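Local coordinates for proximal thread matrix protein 1 (Mytilus galloprovincialis, PDB 4CN9) that binds collagen and zinc, contains von Willebrand factor type A domains, and probably helps organise the matrix of the mussel byssus, at residues A[104-117]-A[145-159]. Numbering follows the deposited sequence.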
# COMPACT_ATOMS: atom_id res chain seq x y z
N VAL A 104 10.49 19.27 3.57
CA VAL A 104 9.54 20.22 3.03
C VAL A 104 8.46 20.50 4.06
O VAL A 104 7.82 19.56 4.57
CB VAL A 104 8.90 19.62 1.77
CG1 VAL A 104 7.73 20.47 1.29
CG2 VAL A 104 9.96 19.45 0.69
N GLN A 105 8.29 21.77 4.41
CA GLN A 105 7.26 22.18 5.37
C GLN A 105 5.97 22.50 4.63
O GLN A 105 6.00 23.03 3.52
CB GLN A 105 7.70 23.41 6.18
CG GLN A 105 9.00 23.26 6.93
CD GLN A 105 9.65 24.60 7.33
OE1 GLN A 105 10.85 24.81 7.14
NE2 GLN A 105 8.86 25.51 7.89
N PHE A 106 4.84 22.17 5.23
CA PHE A 106 3.55 22.45 4.60
C PHE A 106 2.49 22.77 5.65
O PHE A 106 2.44 22.15 6.73
CB PHE A 106 3.10 21.26 3.73
CG PHE A 106 2.43 20.15 4.52
CD1 PHE A 106 3.19 19.16 5.13
CD2 PHE A 106 1.06 20.13 4.68
CE1 PHE A 106 2.58 18.16 5.88
CE2 PHE A 106 0.43 19.14 5.43
CZ PHE A 106 1.19 18.15 6.03
N SER A 107 1.65 23.76 5.32
CA SER A 107 0.41 24.03 6.04
C SER A 107 -0.40 24.98 5.16
O SER A 107 -1.21 24.54 4.33
CB SER A 107 0.64 24.61 7.46
OG SER A 107 1.57 25.68 7.52
N GLN A 108 -0.16 26.28 5.32
CA GLN A 108 -0.59 27.25 4.34
C GLN A 108 0.59 27.40 3.35
O GLN A 108 1.66 27.93 3.67
CB GLN A 108 -0.98 28.57 5.01
CG GLN A 108 -1.57 29.59 4.04
CD GLN A 108 -0.50 30.35 3.29
OE1 GLN A 108 0.32 31.05 3.89
NE2 GLN A 108 -0.48 30.19 1.97
N GLY A 109 0.39 26.86 2.16
CA GLY A 109 1.48 26.71 1.22
C GLY A 109 2.59 25.77 1.69
O GLY A 109 2.51 25.10 2.73
N VAL A 110 3.66 25.75 0.92
CA VAL A 110 4.74 24.82 1.12
C VAL A 110 6.05 25.56 1.06
O VAL A 110 6.25 26.40 0.20
CB VAL A 110 4.72 23.74 0.01
CG1 VAL A 110 5.84 22.77 0.19
CG2 VAL A 110 3.37 23.03 -0.01
N LYS A 111 6.95 25.25 1.98
CA LYS A 111 8.32 25.80 1.96
C LYS A 111 9.32 24.65 2.02
O LYS A 111 9.24 23.80 2.90
CB LYS A 111 8.52 26.70 3.17
CG LYS A 111 9.92 27.28 3.27
CD LYS A 111 10.20 27.97 4.59
CE LYS A 111 11.69 28.36 4.66
NZ LYS A 111 12.05 29.09 5.90
N THR A 112 10.26 24.60 1.07
CA THR A 112 11.35 23.64 1.15
C THR A 112 12.33 24.10 2.20
O THR A 112 12.88 25.19 2.07
CB THR A 112 12.06 23.47 -0.21
OG1 THR A 112 11.18 22.80 -1.12
CG2 THR A 112 13.33 22.65 -0.05
N ALA A 113 12.51 23.32 3.26
CA ALA A 113 13.50 23.68 4.28
C ALA A 113 14.90 23.51 3.70
O ALA A 113 15.75 24.39 3.82
CB ALA A 113 13.33 22.85 5.54
N PHE A 114 15.14 22.36 3.09
CA PHE A 114 16.37 22.15 2.33
C PHE A 114 16.15 21.00 1.36
O PHE A 114 15.37 20.08 1.64
CB PHE A 114 17.58 21.90 3.25
CG PHE A 114 17.40 20.76 4.23
CD1 PHE A 114 17.72 19.46 3.88
CD2 PHE A 114 16.92 21.01 5.51
CE1 PHE A 114 17.56 18.42 4.79
CE2 PHE A 114 16.76 19.99 6.41
CZ PHE A 114 17.08 18.68 6.05
N PRO A 115 16.78 21.08 0.18
CA PRO A 115 16.69 20.04 -0.85
C PRO A 115 17.60 18.84 -0.57
O PRO A 115 18.50 18.92 0.27
CB PRO A 115 17.16 20.77 -2.11
CG PRO A 115 18.13 21.79 -1.60
CD PRO A 115 17.58 22.24 -0.27
N LEU A 116 17.37 17.75 -1.30
CA LEU A 116 18.21 16.55 -1.22
C LEU A 116 19.71 16.84 -1.37
O LEU A 116 20.53 16.21 -0.73
CB LEU A 116 17.79 15.55 -2.31
CG LEU A 116 16.42 14.89 -2.13
CD1 LEU A 116 15.96 14.31 -3.45
CD2 LEU A 116 16.44 13.81 -1.05
N ASN A 117 20.07 17.78 -2.24
CA ASN A 117 21.48 17.98 -2.54
C ASN A 117 22.17 19.03 -1.68
O ASN A 117 23.33 19.34 -1.91
CB ASN A 117 21.71 18.27 -4.03
CG ASN A 117 21.03 19.55 -4.51
OD1 ASN A 117 20.48 20.32 -3.72
ND2 ASN A 117 21.09 19.78 -5.82
N GLY A 145 1.31 19.94 -0.64
CA GLY A 145 2.60 19.39 -0.24
C GLY A 145 3.04 18.24 -1.13
O GLY A 145 4.19 18.21 -1.59
N LEU A 146 2.14 17.30 -1.38
CA LEU A 146 2.45 16.14 -2.21
C LEU A 146 2.82 16.55 -3.65
O LEU A 146 3.71 15.97 -4.25
CB LEU A 146 1.28 15.16 -2.23
CG LEU A 146 1.00 14.47 -0.89
CD1 LEU A 146 -0.35 13.76 -0.89
CD2 LEU A 146 2.11 13.49 -0.57
N LYS A 147 2.11 17.54 -4.17
CA LYS A 147 2.36 18.08 -5.50
C LYS A 147 3.75 18.70 -5.56
O LYS A 147 4.54 18.45 -6.48
CB LYS A 147 1.31 19.14 -5.82
CG LYS A 147 1.44 19.80 -7.19
CD LYS A 147 0.38 20.89 -7.35
CE LYS A 147 0.74 21.87 -8.44
NZ LYS A 147 0.61 21.25 -9.78
N HIS A 148 4.06 19.53 -4.56
CA HIS A 148 5.38 20.16 -4.49
C HIS A 148 6.50 19.10 -4.46
O HIS A 148 7.54 19.25 -5.12
CB HIS A 148 5.43 21.05 -3.24
CG HIS A 148 6.73 21.78 -3.08
ND1 HIS A 148 6.92 23.06 -3.55
CD2 HIS A 148 7.89 21.42 -2.49
CE1 HIS A 148 8.14 23.46 -3.25
NE2 HIS A 148 8.75 22.48 -2.60
N VAL A 149 6.28 18.03 -3.71
CA VAL A 149 7.27 16.95 -3.62
C VAL A 149 7.47 16.26 -4.98
O VAL A 149 8.59 16.03 -5.41
CB VAL A 149 6.88 15.93 -2.51
CG1 VAL A 149 7.71 14.67 -2.63
CG2 VAL A 149 7.06 16.57 -1.13
N ARG A 150 6.37 15.96 -5.67
CA ARG A 150 6.47 15.36 -6.99
C ARG A 150 7.18 16.27 -8.01
O ARG A 150 8.05 15.83 -8.75
CB ARG A 150 5.08 15.00 -7.52
CG ARG A 150 5.11 14.38 -8.91
CD ARG A 150 3.71 13.99 -9.38
NE ARG A 150 2.73 15.06 -9.20
CZ ARG A 150 2.47 16.03 -10.08
NH1 ARG A 150 3.14 16.10 -11.22
NH2 ARG A 150 1.54 16.94 -9.81
N GLU A 151 6.82 17.55 -8.03
CA GLU A 151 7.30 18.48 -9.05
C GLU A 151 8.69 19.07 -8.75
O GLU A 151 9.44 19.37 -9.67
CB GLU A 151 6.27 19.62 -9.24
CG GLU A 151 4.92 19.15 -9.79
CD GLU A 151 3.91 20.28 -10.02
OE1 GLU A 151 4.07 21.39 -9.49
OE2 GLU A 151 2.92 20.04 -10.74
N ASN A 152 9.04 19.24 -7.48
CA ASN A 152 10.29 19.89 -7.12
C ASN A 152 11.28 19.00 -6.37
O ASN A 152 12.45 18.92 -6.74
CB ASN A 152 10.02 21.13 -6.25
CG ASN A 152 9.30 22.23 -7.01
OD1 ASN A 152 8.52 21.98 -7.91
ND2 ASN A 152 9.58 23.47 -6.63
N SER A 153 10.80 18.33 -5.32
CA SER A 153 11.69 17.69 -4.36
C SER A 153 12.53 16.56 -4.94
O SER A 153 13.67 16.37 -4.54
CB SER A 153 10.91 17.15 -3.17
OG SER A 153 10.15 18.16 -2.57
N PHE A 154 11.95 15.80 -5.87
CA PHE A 154 12.66 14.70 -6.50
C PHE A 154 13.23 15.07 -7.86
O PHE A 154 13.75 14.21 -8.57
CB PHE A 154 11.74 13.48 -6.64
CG PHE A 154 11.50 12.77 -5.34
CD1 PHE A 154 12.54 12.09 -4.71
CD2 PHE A 154 10.26 12.78 -4.74
CE1 PHE A 154 12.33 11.41 -3.51
CE2 PHE A 154 10.04 12.11 -3.55
CZ PHE A 154 11.08 11.43 -2.93
N SER A 155 13.17 16.35 -8.22
CA SER A 155 13.67 16.76 -9.54
C SER A 155 15.19 16.74 -9.58
O SER A 155 15.86 16.89 -8.55
CB SER A 155 13.14 18.15 -9.94
OG SER A 155 13.69 19.19 -9.13
N GLY A 156 15.74 16.56 -10.78
CA GLY A 156 17.17 16.72 -11.00
C GLY A 156 17.72 17.98 -10.37
O GLY A 156 18.81 17.97 -9.80
N ALA A 157 16.98 19.07 -10.47
CA ALA A 157 17.46 20.37 -9.99
C ALA A 157 17.71 20.39 -8.47
O ALA A 157 18.52 21.19 -7.99
CB ALA A 157 16.48 21.46 -10.38
N GLU A 158 17.00 19.54 -7.73
CA GLU A 158 17.17 19.49 -6.27
C GLU A 158 17.97 18.26 -5.82
O GLU A 158 18.11 18.01 -4.63
CB GLU A 158 15.81 19.52 -5.55
CG GLU A 158 15.03 20.83 -5.77
CD GLU A 158 13.94 21.09 -4.71
OE1 GLU A 158 13.93 20.44 -3.64
OE2 GLU A 158 13.10 21.98 -4.96
N GLY A 159 18.51 17.50 -6.78
CA GLY A 159 19.38 16.38 -6.46
C GLY A 159 18.76 15.00 -6.63
O GLY A 159 19.41 13.98 -6.37
O HOH W 1 12.01 20.30 -1.91
O HOH W 2 14.76 18.06 -2.67
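His148 holds CG trans to its main-chain N (chi1 -178°), which sends the imidazole from helix 142-153 to the edge strand 110-112, where Thr112, with OG1 trans to its carbonyl carbon (chi1 -70°), meets it. His148 NE2 donates to Thr112 OG1 at 2.9 Å, nearly straight (161°) and close to the ring plane. Val110 lays CG1 over one face of the His148 ring, a CH-pi contact 3.7 Å from its centroid, while Asn152 CB lies over the opposite face; a ring suits this site because its faces pack and its edge bonds. Gly145, lacking a side chain, lets the helix come close to Phe106 CB, and Gly145 CA lies 3.7 Å from Val110 CG2. Glu158 OE1 receives hydrogen bonds from two waters: one also joins Thr112 OG1 to Ser153 OG, the other takes the N-H of Leu116 and donates to Ser153 O. Leu116 CD1 lies 4.3 Å from Phe154 CD1, and both side chains reach Ile57 of strand 54-61. Glycine suits position 159, whose positive phi and closeness to Asn117 CB leave no space for a side chain. The helix thus packs on one face of the sheet at its edge strand; the NE2 bond fixes the ring's rotation, and the carboxylate probably orients both waters as donors.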